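Local coordinates for 6-phosphogluconolactonase (PDB 6VYE), which probably hydrolyses 6-phosphogluconolactone to 6-phosphogluconate, the second step of the pentose phosphate pathway, in Trypanosoma cruzi, at residues P13-G19 with V257-K263; W44-L50 with A76-G82; A135-E139 with R189-V193; T174-F178 with R206-P211; I214-V220 with F249-G255. The contacts are given in a common frame with arbitrary orientation. Numbering follows the deposited sequence.

Contact 1. Residues P13-G19 with V257-K263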
# COMPACT_ATOMS: atom_id res chain seq x y z
N PRO A 13 -9.54 14.43 0.46
CA PRO A 13 -8.42 14.01 -0.36
C PRO A 13 -8.48 14.69 -1.73
O PRO A 13 -9.53 15.17 -2.12
CB PRO A 13 -8.64 12.51 -0.49
CG PRO A 13 -10.14 12.37 -0.42
CD PRO A 13 -10.53 13.36 0.66
N LYS A 14 -7.33 14.75 -2.40
CA LYS A 14 -7.21 15.13 -3.82
C LYS A 14 -7.83 13.99 -4.61
O LYS A 14 -7.40 12.83 -4.41
CB LYS A 14 -5.73 15.39 -4.11
CG LYS A 14 -5.37 15.65 -5.56
CD LYS A 14 -5.82 17.01 -6.03
CE LYS A 14 -5.50 17.27 -7.48
NZ LYS A 14 -6.47 18.23 -8.07
N ILE A 15 -8.88 14.25 -5.37
CA ILE A 15 -9.55 13.18 -6.16
C ILE A 15 -9.19 13.42 -7.62
O ILE A 15 -9.35 14.53 -8.06
CB ILE A 15 -11.07 13.09 -5.87
CG1 ILE A 15 -11.30 12.68 -4.40
CG2 ILE A 15 -11.78 12.14 -6.82
CD1 ILE A 15 -12.73 12.79 -3.91
N ILE A 16 -8.59 12.44 -8.29
CA ILE A 16 -8.37 12.46 -9.76
C ILE A 16 -9.19 11.34 -10.40
O ILE A 16 -8.99 10.14 -10.08
CB ILE A 16 -6.87 12.37 -10.11
CG1 ILE A 16 -6.04 13.38 -9.32
CG2 ILE A 16 -6.68 12.53 -11.61
CD1 ILE A 16 -4.54 13.13 -9.41
N VAL A 17 -10.13 11.71 -11.25
CA VAL A 17 -11.02 10.78 -11.99
C VAL A 17 -10.47 10.66 -13.41
O VAL A 17 -10.43 11.67 -14.08
CB VAL A 17 -12.47 11.30 -11.97
CG1 VAL A 17 -13.41 10.38 -12.70
CG2 VAL A 17 -12.94 11.53 -10.54
N CYS A 18 -10.07 9.47 -13.84
CA CYS A 18 -9.57 9.19 -15.21
C CYS A 18 -10.69 8.60 -16.08
O CYS A 18 -11.45 7.72 -15.57
CB CYS A 18 -8.38 8.24 -15.15
SG CYS A 18 -7.24 8.66 -13.81
N GLY A 19 -10.75 9.01 -17.36
CA GLY A 19 -11.79 8.60 -18.32
C GLY A 19 -11.78 7.10 -18.58
O GLY A 19 -12.87 6.45 -18.57
N VAL A 257 -3.15 12.99 0.80
CA VAL A 257 -3.94 11.83 0.31
C VAL A 257 -4.44 12.11 -1.10
O VAL A 257 -5.11 13.13 -1.28
CB VAL A 257 -5.11 11.48 1.24
CG1 VAL A 257 -5.94 10.32 0.70
CG2 VAL A 257 -4.60 11.13 2.62
N THR A 258 -4.16 11.21 -2.03
CA THR A 258 -4.66 11.26 -3.43
C THR A 258 -5.41 9.98 -3.73
O THR A 258 -4.82 8.93 -3.53
CB THR A 258 -3.53 11.44 -4.46
OG1 THR A 258 -2.73 12.53 -4.01
CG2 THR A 258 -4.02 11.75 -5.86
N PHE A 259 -6.69 10.10 -4.11
CA PHE A 259 -7.53 9.00 -4.66
C PHE A 259 -7.54 9.15 -6.19
O PHE A 259 -7.88 10.25 -6.71
CB PHE A 259 -8.96 9.04 -4.09
CG PHE A 259 -9.13 8.58 -2.66
CD1 PHE A 259 -10.41 8.35 -2.17
CD2 PHE A 259 -8.06 8.46 -1.79
CE1 PHE A 259 -10.61 7.96 -0.86
CE2 PHE A 259 -8.26 8.04 -0.49
CZ PHE A 259 -9.53 7.78 -0.02
N ILE A 260 -7.10 8.11 -6.89
CA ILE A 260 -7.06 8.06 -8.37
C ILE A 260 -8.12 7.04 -8.78
O ILE A 260 -8.01 5.86 -8.41
CB ILE A 260 -5.62 7.77 -8.87
CG1 ILE A 260 -4.61 8.72 -8.22
CG2 ILE A 260 -5.53 7.78 -10.39
CD1 ILE A 260 -3.17 8.50 -8.72
N LEU A 261 -9.16 7.51 -9.45
CA LEU A 261 -10.40 6.75 -9.74
C LEU A 261 -10.67 6.68 -11.25
O LEU A 261 -10.25 7.60 -11.99
CB LEU A 261 -11.55 7.48 -9.03
CG LEU A 261 -11.32 7.80 -7.56
CD1 LEU A 261 -12.53 8.52 -6.99
CD2 LEU A 261 -11.06 6.52 -6.77
N ASP A 262 -11.43 5.67 -11.67
CA ASP A 262 -12.07 5.63 -13.01
C ASP A 262 -13.44 6.30 -12.89
O ASP A 262 -13.87 6.59 -11.75
CB ASP A 262 -12.09 4.20 -13.58
CG ASP A 262 -13.17 3.28 -13.02
OD1 ASP A 262 -13.57 3.46 -11.85
OD2 ASP A 262 -13.59 2.38 -13.78
N LYS A 263 -14.10 6.54 -14.02
CA LYS A 263 -15.44 7.18 -14.13
C LYS A 263 -16.47 6.32 -13.38
O LYS A 263 -17.23 6.88 -12.60
CB LYS A 263 -15.87 7.34 -15.59
CG LYS A 263 -15.05 8.33 -16.41
CD LYS A 263 -15.37 9.77 -16.07
CE LYS A 263 -14.79 10.75 -17.07
NZ LYS A 263 -13.92 11.75 -16.39
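Five backbone hydrogen bonds join the two strands in an alternating parallel ladder: Lys14 N to Val257 O (3.0 Å), Phe259 N to Lys14 O (2.8 Å), Ile16 N to Phe259 O (2.8 Å), Leu261 N to Ile16 O (2.7 Å) and Cys18 N to Leu261 O (2.6 Å). CA-H...O contacts fill in between, as from Ile260 CA to Ile16 O at 3.3 Å. The axes run 4.5 Å apart at 23°. Strand 14-18 is an outermost strand of the mixed sheet; 256-262 adjoins it, bonded on its other side to strand 219-224, and the chain's first and last strands pair in parallel at one edge of the alpha/beta sheet. On one face Ile15 CG2 meets Leu261 CD1 at 3.7 Å, and Pro13 CB sits over the Phe259 ring, 4.3 Å from CD2; helix 230-237 packs on Phe259 and Leu261. The other face carries Ile16 CD1 against Thr258 CG2 (3.8 Å) and Cys18 SG against Ile260 CG2 (3.9 Å), where Val27 of helix 24-38 touches Ile16, Cys18 and Ile260.

Contact 2. Residues W44-L50 with A76-G82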
# COMPACT_ATOMS: atom_id res chain seq x y z
N TRP A 44 16.69 11.59 -0.69
CA TRP A 44 16.59 10.32 -1.46
C TRP A 44 17.53 9.30 -0.81
O TRP A 44 18.56 9.66 -0.25
CB TRP A 44 16.91 10.53 -2.94
CG TRP A 44 16.05 11.52 -3.66
CD1 TRP A 44 15.07 12.34 -3.15
CD2 TRP A 44 16.14 11.81 -5.07
NE1 TRP A 44 14.57 13.12 -4.16
CE2 TRP A 44 15.19 12.82 -5.34
CE3 TRP A 44 16.95 11.34 -6.11
CZ2 TRP A 44 15.01 13.35 -6.62
CZ3 TRP A 44 16.77 11.86 -7.37
CH2 TRP A 44 15.83 12.86 -7.62
N PRO A 45 17.20 7.99 -0.86
CA PRO A 45 15.99 7.50 -1.50
C PRO A 45 14.78 7.68 -0.59
O PRO A 45 14.88 7.46 0.61
CB PRO A 45 16.25 6.00 -1.71
CG PRO A 45 17.24 5.65 -0.61
CD PRO A 45 18.06 6.91 -0.36
N LEU A 46 13.65 8.06 -1.20
CA LEU A 46 12.36 8.15 -0.50
C LEU A 46 11.79 6.74 -0.35
O LEU A 46 11.82 5.93 -1.33
CB LEU A 46 11.42 9.06 -1.29
CG LEU A 46 11.89 10.49 -1.57
CD1 LEU A 46 10.81 11.22 -2.31
CD2 LEU A 46 12.19 11.25 -0.29
N SER A 47 11.21 6.47 0.81
CA SER A 47 10.59 5.15 1.13
C SER A 47 9.22 5.05 0.43
O SER A 47 8.37 5.92 0.62
CB SER A 47 10.53 4.96 2.62
OG SER A 47 9.94 6.06 3.25
N ILE A 48 9.03 4.02 -0.38
CA ILE A 48 7.70 3.69 -0.96
C ILE A 48 7.27 2.29 -0.49
O ILE A 48 8.06 1.38 -0.55
CB ILE A 48 7.72 3.83 -2.48
CG1 ILE A 48 6.30 3.67 -3.03
CG2 ILE A 48 8.72 2.87 -3.11
CD1 ILE A 48 6.12 4.22 -4.40
N ALA A 49 6.01 2.12 -0.10
CA ALA A 49 5.44 0.79 0.18
C ALA A 49 4.52 0.46 -1.00
O ALA A 49 3.56 1.25 -1.24
CB ALA A 49 4.72 0.78 1.49
N LEU A 50 4.87 -0.62 -1.73
CA LEU A 50 4.20 -1.03 -2.98
C LEU A 50 2.96 -1.87 -2.62
O LEU A 50 3.01 -2.57 -1.63
CB LEU A 50 5.15 -1.85 -3.84
CG LEU A 50 6.46 -1.19 -4.26
CD1 LEU A 50 7.28 -2.13 -5.13
CD2 LEU A 50 6.18 0.08 -5.01
N ALA A 76 16.32 7.11 -6.53
CA ALA A 76 15.26 7.99 -6.00
C ALA A 76 14.36 7.29 -4.97
O ALA A 76 13.82 8.02 -4.10
CB ALA A 76 14.46 8.55 -7.12
N LEU A 77 14.24 5.96 -5.00
CA LEU A 77 13.23 5.21 -4.20
C LEU A 77 13.86 3.98 -3.54
O LEU A 77 14.67 3.26 -4.18
CB LEU A 77 12.05 4.77 -5.09
CG LEU A 77 11.05 5.87 -5.49
CD1 LEU A 77 9.93 5.33 -6.36
CD2 LEU A 77 10.46 6.60 -4.30
N ARG A 78 13.40 3.71 -2.33
CA ARG A 78 13.64 2.46 -1.59
C ARG A 78 12.28 1.77 -1.47
O ARG A 78 11.33 2.35 -0.93
CB ARG A 78 14.33 2.77 -0.26
CG ARG A 78 14.97 1.55 0.37
CD ARG A 78 15.37 1.86 1.82
NE ARG A 78 16.46 2.84 1.90
CZ ARG A 78 17.74 2.58 1.66
NH1 ARG A 78 18.16 1.38 1.29
NH2 ARG A 78 18.63 3.54 1.74
N PHE A 79 12.21 0.61 -2.11
CA PHE A 79 10.97 -0.14 -2.35
C PHE A 79 10.75 -1.12 -1.20
O PHE A 79 11.55 -2.06 -1.02
CB PHE A 79 11.05 -0.84 -3.71
CG PHE A 79 11.11 0.09 -4.90
CD1 PHE A 79 9.95 0.59 -5.45
CD2 PHE A 79 12.33 0.42 -5.49
CE1 PHE A 79 9.98 1.46 -6.54
CE2 PHE A 79 12.38 1.28 -6.58
CZ PHE A 79 11.19 1.74 -7.14
N PHE A 80 9.66 -0.91 -0.48
CA PHE A 80 9.10 -1.80 0.57
C PHE A 80 7.75 -2.32 0.08
O PHE A 80 7.29 -1.88 -0.95
CB PHE A 80 8.91 -1.00 1.86
CG PHE A 80 10.18 -0.48 2.48
CD1 PHE A 80 10.79 0.68 2.02
CD2 PHE A 80 10.76 -1.13 3.57
CE1 PHE A 80 11.96 1.17 2.60
CE2 PHE A 80 11.94 -0.66 4.13
CZ PHE A 80 12.55 0.49 3.64
N PHE A 81 7.14 -3.22 0.83
CA PHE A 81 5.82 -3.81 0.48
C PHE A 81 4.84 -3.46 1.58
O PHE A 81 5.19 -3.62 2.76
CB PHE A 81 5.97 -5.30 0.23
CG PHE A 81 6.76 -5.57 -1.02
CD1 PHE A 81 6.13 -5.71 -2.24
CD2 PHE A 81 8.15 -5.53 -0.97
CE1 PHE A 81 6.87 -5.91 -3.39
CE2 PHE A 81 8.89 -5.68 -2.14
CZ PHE A 81 8.25 -5.89 -3.34
N GLY A 82 3.68 -2.94 1.17
CA GLY A 82 2.57 -2.66 2.09
C GLY A 82 1.99 -3.95 2.62
O GLY A 82 1.45 -3.95 3.69
O HOH W 1 14.68 5.18 2.10
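Two neighbouring parallel strands, 46-50 and 77-81, pair here in the buried interior of the mixed sheet, linked by a right-handed crossover through helices 54-66 and 68-73. Six backbone hydrogen bonds alternate from Leu46 N to Ala76 O (2.9 Å) through to Gly82 N to Leu50 O (2.9 Å), with the central Ile48 N bonded to Arg78 O (2.9 Å) and Phe80 N to Ile48 O (2.8 Å). Ile48 CG2 and Leu50 CD1 both meet Phe79 CD1, at 3.5 and 3.8 Å, on the face where helices 68-73 and 95-104 touch Phe79. Across the sheet, Ser47 CB lies 4.1 Å from Phe80 CE1, beneath helix 128-146. At the start of the pair, Ala76 CB makes a CH-pi contact 4.2 Å from the centroid of the Trp44 six-membered ring; Pro45, after a cis peptide, shares a water with Arg78: Pro45 O is 2.7 Å and Arg78 NE 2.9 Å from it. Backbone polarity is thus satisfied along the ladder while the side chains facing the helices are largely apolar.

Contact 3. Residues A135-E139 with R189-V193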
# COMPACT_ATOMS: atom_id res chain seq x y z
N ALA A 135 6.14 -10.68 10.34
CA ALA A 135 5.74 -9.27 10.55
C ALA A 135 6.74 -8.58 11.47
O ALA A 135 7.14 -7.43 11.16
CB ALA A 135 4.35 -9.18 11.11
N ASP A 136 7.14 -9.24 12.56
CA ASP A 136 8.11 -8.68 13.54
C ASP A 136 9.47 -8.51 12.85
O ASP A 136 10.16 -7.50 13.14
CB ASP A 136 8.25 -9.55 14.80
CG ASP A 136 6.98 -9.69 15.64
OD1 ASP A 136 6.02 -8.91 15.43
OD2 ASP A 136 6.97 -10.59 16.53
N ALA A 137 9.87 -9.46 12.01
CA ALA A 137 11.17 -9.40 11.30
C ALA A 137 11.13 -8.22 10.31
O ALA A 137 12.11 -7.47 10.28
CB ALA A 137 11.46 -10.71 10.61
N TYR A 138 10.00 -8.01 9.60
CA TYR A 138 9.88 -6.90 8.63
C TYR A 138 9.84 -5.57 9.38
O TYR A 138 10.51 -4.63 8.94
CB TYR A 138 8.69 -7.11 7.70
CG TYR A 138 8.77 -6.34 6.42
CD1 TYR A 138 9.87 -6.49 5.59
CD2 TYR A 138 7.74 -5.53 5.99
CE1 TYR A 138 9.95 -5.82 4.38
CE2 TYR A 138 7.81 -4.85 4.78
CZ TYR A 138 8.93 -4.98 3.98
OH TYR A 138 9.03 -4.32 2.80
N GLU A 139 9.12 -5.49 10.49
CA GLU A 139 9.14 -4.27 11.35
C GLU A 139 10.58 -3.88 11.71
O GLU A 139 10.93 -2.66 11.58
CB GLU A 139 8.29 -4.47 12.61
CG GLU A 139 8.00 -3.17 13.34
CD GLU A 139 6.66 -3.10 14.09
OE1 GLU A 139 5.75 -3.94 13.84
OE2 GLU A 139 6.51 -2.17 14.90
N ARG A 189 1.75 -1.34 16.71
CA ARG A 189 2.72 -2.03 15.82
C ARG A 189 2.70 -1.38 14.42
O ARG A 189 1.61 -1.02 13.94
CB ARG A 189 2.36 -3.52 15.68
CG ARG A 189 2.16 -4.32 16.95
CD ARG A 189 3.20 -4.16 18.04
NE ARG A 189 4.53 -3.86 17.53
CZ ARG A 189 5.49 -3.27 18.24
NH1 ARG A 189 5.29 -2.94 19.51
NH2 ARG A 189 6.67 -3.02 17.68
N ALA A 190 3.85 -1.26 13.76
CA ALA A 190 3.96 -0.71 12.39
C ALA A 190 3.50 -1.75 11.36
O ALA A 190 3.06 -1.34 10.27
CB ALA A 190 5.38 -0.30 12.12
N VAL A 191 3.67 -3.05 11.68
CA VAL A 191 3.42 -4.23 10.79
C VAL A 191 2.64 -5.28 11.59
O VAL A 191 2.88 -5.44 12.79
CB VAL A 191 4.73 -4.85 10.29
CG1 VAL A 191 4.46 -5.80 9.13
CG2 VAL A 191 5.78 -3.81 9.92
N SER A 192 1.70 -5.94 10.96
CA SER A 192 0.88 -7.00 11.58
C SER A 192 0.53 -8.03 10.51
O SER A 192 1.28 -8.17 9.51
CB SER A 192 -0.34 -6.37 12.22
OG SER A 192 -1.00 -7.32 13.03
N VAL A 193 -0.57 -8.75 10.70
CA VAL A 193 -0.87 -9.93 9.84
C VAL A 193 -2.37 -9.91 9.54
O VAL A 193 -3.12 -9.23 10.25
CB VAL A 193 -0.44 -11.24 10.52
CG1 VAL A 193 1.05 -11.27 10.80
CG2 VAL A 193 -1.21 -11.50 11.79
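Glu139 reaches from helix 128-146 to the start of strand 191-194 with an extended side chain: chi1 is t, and chi2, at 149°, lies between wells, carrying the carboxylate alongside Val191 to the amides of Ala190 and Val191. There OE1 accepts a hydrogen bond from Val191 N (3.1 Å) and OE2 one from Ala190 N (3.0 Å), so both oxygens are held by consecutive amides. OE2 also receives Arg189 NH2 at 2.9 Å in a salt bridge. Arg189 folds back to make it, its chi1 and chi2 both m and chi3 at -30° between wells, which brings NH2 within reach of Glu139 OE2. Val191, with chi1 t, sets CG2 3.7 Å from Glu139 CB and CG1 3.9 Å from Ala135 CB. Ala135 CB touches Val193 CG1, also at 3.9 Å; its short side chain is consistent with the close approach of helix and strand, the axes running nearly antiparallel at 165° and 7.4 Å apart. Val207 of the adjoining strand 206-209 touches both Ala135 and Val191, so the helix packs on the sheet along edge strand 191-194. The CA-to-CB bond of Tyr138 points sideways, and its hydroxyl is bonded to Val113 O and Phe81 N. The chemistry is two-part: Ala135 and the two valines fill the space between helix and strand, and one carboxylate pairs with the Arg189 guanidinium and accepts hydrogen bonds from two backbone amides.

Contact 4. Residues T174-F178 with R206-P211. With PO4 (phosphate ion), chain D.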
# COMPACT_ATOMS: atom_id res chain seq x y z
N THR A 174 -7.88 -2.78 2.25
CA THR A 174 -6.66 -2.24 1.61
C THR A 174 -5.47 -2.92 2.29
O THR A 174 -5.65 -3.44 3.41
CB THR A 174 -6.68 -0.71 1.59
OG1 THR A 174 -5.59 -0.38 0.74
CG2 THR A 174 -6.47 -0.07 2.94
N ALA A 175 -4.33 -2.93 1.60
CA ALA A 175 -3.15 -3.77 1.91
C ALA A 175 -3.65 -5.19 2.15
O ALA A 175 -4.28 -5.72 1.22
CB ALA A 175 -2.37 -3.17 3.05
N SER A 176 -3.36 -5.79 3.30
CA SER A 176 -4.06 -7.00 3.79
C SER A 176 -4.70 -6.67 5.16
O SER A 176 -4.71 -7.53 6.08
CB SER A 176 -3.17 -8.23 3.79
OG SER A 176 -3.06 -8.76 2.46
N ILE A 177 -5.25 -5.47 5.26
CA ILE A 177 -6.05 -5.06 6.45
C ILE A 177 -7.52 -5.45 6.19
O ILE A 177 -8.19 -4.77 5.44
CB ILE A 177 -5.86 -3.57 6.77
CG1 ILE A 177 -4.38 -3.19 6.90
CG2 ILE A 177 -6.61 -3.21 8.04
CD1 ILE A 177 -4.13 -1.69 6.90
N PHE A 178 -7.98 -6.53 6.84
CA PHE A 178 -9.34 -7.11 6.75
C PHE A 178 -10.06 -6.91 8.09
O PHE A 178 -9.42 -7.00 9.16
CB PHE A 178 -9.23 -8.60 6.39
CG PHE A 178 -8.69 -8.89 4.99
CD1 PHE A 178 -7.35 -9.21 4.79
CD2 PHE A 178 -9.52 -8.89 3.88
CE1 PHE A 178 -6.85 -9.49 3.53
CE2 PHE A 178 -9.02 -9.15 2.61
CZ PHE A 178 -7.68 -9.46 2.44
N ARG A 206 -1.02 -13.18 5.34
CA ARG A 206 -0.29 -12.02 4.79
C ARG A 206 0.34 -11.25 5.93
O ARG A 206 -0.19 -11.31 7.08
CB ARG A 206 -1.20 -11.11 3.99
CG ARG A 206 -1.76 -11.77 2.74
CD ARG A 206 -3.19 -12.12 2.96
NE ARG A 206 -3.82 -12.61 1.76
CZ ARG A 206 -4.45 -11.88 0.86
NH1 ARG A 206 -4.45 -10.57 0.96
NH2 ARG A 206 -5.02 -12.47 -0.18
N VAL A 207 1.50 -10.67 5.63
CA VAL A 207 2.13 -9.64 6.48
C VAL A 207 1.66 -8.32 5.87
O VAL A 207 1.57 -8.29 4.64
CB VAL A 207 3.67 -9.79 6.48
CG1 VAL A 207 4.35 -8.67 7.24
CG2 VAL A 207 4.06 -11.15 7.04
N THR A 208 1.32 -7.33 6.68
CA THR A 208 0.71 -6.08 6.22
C THR A 208 1.18 -4.95 7.12
O THR A 208 1.36 -5.17 8.34
CB THR A 208 -0.84 -6.17 6.14
OG1 THR A 208 -1.35 -4.96 5.59
CG2 THR A 208 -1.51 -6.41 7.47
N LEU A 209 1.32 -3.77 6.53
CA LEU A 209 1.41 -2.51 7.26
C LEU A 209 0.04 -2.28 7.91
O LEU A 209 -1.01 -2.79 7.40
CB LEU A 209 1.78 -1.34 6.34
CG LEU A 209 3.13 -1.45 5.62
CD1 LEU A 209 3.35 -0.18 4.79
CD2 LEU A 209 4.29 -1.69 6.57
N THR A 210 0.09 -1.53 9.02
CA THR A 210 -1.07 -1.32 9.89
C THR A 210 -1.69 0.03 9.53
O THR A 210 -1.07 0.87 8.87
CB THR A 210 -0.62 -1.42 11.34
OG1 THR A 210 0.38 -0.42 11.57
CG2 THR A 210 -0.10 -2.81 11.65
N PRO A 211 -2.92 0.28 9.99
CA PRO A 211 -3.50 1.62 9.85
C PRO A 211 -2.57 2.72 10.41
O PRO A 211 -2.38 3.72 9.75
CB PRO A 211 -4.86 1.48 10.55
CG PRO A 211 -5.19 0.02 10.41
CD PRO A 211 -3.85 -0.69 10.59
P PO4 D . -5.98 -9.22 -1.95
O1 PO4 D . -5.42 -8.42 -0.73
O2 PO4 D . -5.65 -8.49 -3.22
O3 PO4 D . -7.48 -9.33 -1.90
O4 PO4 D . -5.38 -10.62 -1.92
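From CA of Ala175 to CA of Phe178 the loop runs at 91° to segment 206-211, coming closest where Ser176 CA is 5.4 Å from Thr208 CA. Ala175 takes a positive phi (47/-124), and Ile177 N is hydrogen-bonded to Thr174 O (2.8 Å), a beta turn, close to type II', with Ser176 N facing strand 206-209. That amide donates to Thr208 OG1 at 3.2 Å; the same hydroxyl donates to Leu209 O (2.8 Å). Antiparallel to both neighbours, 77-85 and 191-194, strand 206-209 leads through Thr210, the N-cap, into helix 211-215. Loop and strand border an anion site consistent with the substrate-phosphate pocket of 6-phosphogluconolactonases, occupied by a phosphate ion probably from the crystallisation liquor. Arg206 NH1 donates to PO4 O1 (2.9 Å) and to Ser176 OG (2.7 Å), while Arg206 NH2 donates to PO4 O4 (2.6 Å); His173 and Arg85 also bind the ion. Ser176 OG is bonded to Asp83. Phe178 CE1 lies 3.7 Å from Arg206 NH1, and Ile177 CD1 packs on Pro211 CD at 3.8 Å.

Contact 5. Residues I214-V220 with F249-G255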
# COMPACT_ATOMS: atom_id res chain seq x y z
N ILE A 214 0.06 3.75 7.85
CA ILE A 214 -0.51 4.44 6.68
C ILE A 214 -0.94 5.86 7.11
O ILE A 214 -0.69 6.86 6.36
CB ILE A 214 -1.67 3.62 6.06
CG1 ILE A 214 -1.14 2.30 5.51
CG2 ILE A 214 -2.42 4.42 5.00
CD1 ILE A 214 -2.20 1.29 5.19
N ILE A 215 -1.56 5.95 8.27
CA ILE A 215 -2.08 7.24 8.82
C ILE A 215 -0.93 8.26 8.97
O ILE A 215 -1.20 9.45 8.78
CB ILE A 215 -2.84 6.97 10.13
CG1 ILE A 215 -4.24 6.42 9.81
CG2 ILE A 215 -2.91 8.22 10.99
CD1 ILE A 215 -4.94 5.76 10.98
N HIS A 216 0.29 7.81 9.23
CA HIS A 216 1.47 8.70 9.42
C HIS A 216 2.38 8.82 8.19
O HIS A 216 3.44 9.47 8.34
CB HIS A 216 2.21 8.26 10.67
CG HIS A 216 1.50 8.77 11.87
ND1 HIS A 216 0.53 8.03 12.53
CD2 HIS A 216 1.54 9.98 12.46
CE1 HIS A 216 0.05 8.75 13.51
NE2 HIS A 216 0.65 9.94 13.49
N ALA A 217 2.04 8.21 7.04
CA ALA A 217 2.86 8.30 5.80
C ALA A 217 2.74 9.75 5.34
O ALA A 217 1.66 10.30 5.52
CB ALA A 217 2.36 7.37 4.71
N ARG A 218 3.79 10.32 4.76
CA ARG A 218 3.78 11.70 4.20
C ARG A 218 2.86 11.78 2.97
O ARG A 218 2.24 12.83 2.78
CB ARG A 218 5.21 12.11 3.84
CG ARG A 218 6.14 12.14 5.04
CD ARG A 218 7.48 12.82 4.82
NE ARG A 218 8.24 12.86 6.06
CZ ARG A 218 9.17 11.96 6.44
NH1 ARG A 218 9.54 10.95 5.66
NH2 ARG A 218 9.75 12.09 7.62
N HIS A 219 2.82 10.73 2.14
CA HIS A 219 1.92 10.65 0.96
C HIS A 219 1.25 9.29 0.86
O HIS A 219 1.96 8.23 0.91
CB HIS A 219 2.66 10.95 -0.32
CG HIS A 219 3.40 12.23 -0.26
ND1 HIS A 219 2.84 13.42 -0.69
CD2 HIS A 219 4.65 12.51 0.20
CE1 HIS A 219 3.72 14.39 -0.52
NE2 HIS A 219 4.85 13.85 0.00
N VAL A 220 -0.07 9.31 0.65
CA VAL A 220 -0.87 8.08 0.47
C VAL A 220 -1.59 8.22 -0.87
O VAL A 220 -2.22 9.27 -1.12
CB VAL A 220 -1.86 7.88 1.64
CG1 VAL A 220 -2.77 6.70 1.38
CG2 VAL A 220 -1.15 7.76 2.99
N PHE A 249 -10.57 4.06 7.84
CA PHE A 249 -9.45 4.66 8.62
C PHE A 249 -8.68 5.67 7.75
O PHE A 249 -8.13 6.57 8.32
CB PHE A 249 -8.53 3.60 9.23
CG PHE A 249 -7.63 2.90 8.26
CD1 PHE A 249 -6.44 3.49 7.84
CD2 PHE A 249 -7.96 1.66 7.74
CE1 PHE A 249 -5.62 2.85 6.92
CE2 PHE A 249 -7.12 1.01 6.85
CZ PHE A 249 -5.96 1.63 6.42
N LEU A 250 -8.64 5.52 6.42
CA LEU A 250 -7.89 6.45 5.53
C LEU A 250 -8.34 7.90 5.76
O LEU A 250 -7.57 8.82 5.41
CB LEU A 250 -8.09 6.05 4.07
CG LEU A 250 -7.49 4.71 3.65
CD1 LEU A 250 -7.90 4.36 2.25
CD2 LEU A 250 -5.96 4.70 3.75
N ARG A 251 -9.53 8.13 6.33
CA ARG A 251 -10.02 9.51 6.63
C ARG A 251 -9.10 10.14 7.68
O ARG A 251 -9.08 11.36 7.76
CB ARG A 251 -11.46 9.53 7.16
CG ARG A 251 -12.49 9.08 6.14
CD ARG A 251 -13.87 9.01 6.76
NE ARG A 251 -14.34 10.32 7.17
CZ ARG A 251 -15.07 11.15 6.42
NH1 ARG A 251 -15.40 10.83 5.18
NH2 ARG A 251 -15.45 12.32 6.91
N ASN A 252 -8.44 9.33 8.49
CA ASN A 252 -7.54 9.81 9.58
C ASN A 252 -6.12 10.06 9.08
O ASN A 252 -5.25 10.40 9.91
CB ASN A 252 -7.52 8.78 10.71
CG ASN A 252 -8.84 8.69 11.44
OD1 ASN A 252 -9.22 7.60 11.87
ND2 ASN A 252 -9.55 9.81 11.56
N CYS A 253 -5.84 9.91 7.78
CA CYS A 253 -4.47 10.07 7.25
C CYS A 253 -3.95 11.48 7.56
O CYS A 253 -4.71 12.42 7.40
CB CYS A 253 -4.44 9.74 5.77
SG CYS A 253 -4.37 7.96 5.47
N LYS A 254 -2.71 11.58 8.06
CA LYS A 254 -2.10 12.86 8.52
C LYS A 254 -1.41 13.54 7.34
O LYS A 254 -1.30 14.76 7.39
CB LYS A 254 -1.10 12.70 9.66
CG LYS A 254 -1.67 12.18 10.96
CD LYS A 254 -2.58 13.17 11.65
CE LYS A 254 -3.22 12.65 12.92
NZ LYS A 254 -2.25 11.92 13.78
N GLY A 255 -1.07 12.78 6.30
CA GLY A 255 -0.29 13.25 5.15
C GLY A 255 -1.16 13.73 4.00
O GLY A 255 -2.38 13.92 4.20
O HOH W 2 -0.98 9.69 5.74
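Ile214, Ile215 and Val220 form the apolar centre with Phe249, Leu250 and Cys253. Ile214 CG2 meets Leu250 CD2 at 3.8 Å and Cys253 SG at 4.1 Å, while Ile214 CD1 abuts the edge of the Phe249 ring, 4.0 Å from CZ. Ile215 CD1 approaches the same ring, 4.2 Å from CD1, and Val220 CG2 also lies 4.1 Å from Cys253 SG. The backbone then takes over: Lys254 N donates to Ile215 O at 2.7 Å, joining the end of helix 211-215 to the turn after the 3-10 segment 249-252. A water sits 2.9 Å from Ile214 O and 2.7 Å from Ala217 O and accepts from Gly255 N (3.1 Å), bridging the two chain segments. Gly255 CA makes CA-H...O contacts to Ala217 O (3.6 Å) and Arg218 O (3.5 Å); a CB here would clash with both carbonyls, so the close approach depends on glycine. At the polar edge Lys254 CG lies over one face of the His216 ring, and the Lys254 ammonium forms a salt bridge with Glu152, as Arg218 does with Asp162. The two segments lead into strands 219-224 and 256-262, adjacent in the mixed sheet, and Leu166 of strand 163-167 touches Ile214, Val220 and Leu250 from the next position across it.

How the contacts relate
All five contacts reach one mixed sheet. Contact 1 joins its first and last strands along the chain at one edge and closes a loop that contains the others; contact 3 lies at the opposite edge, centres about 30 Å away. In between, contact 5 meets contact 1 through neighbouring strands 219-224 and 256-262, while contact 2 meets contact 4 through strands 77-85 and 206-209. Contacts 3 and 4 alternate along the chain and sit only about 10 Å apart between centres, sharing the antiparallel pair 191-194 and 206-209. Phe249 of contact 5 packs on Pro211 and Ile177 of contact 4, so the loop bordering the phosphate site packs directly on the 249-255 segment that precedes strand 256-262.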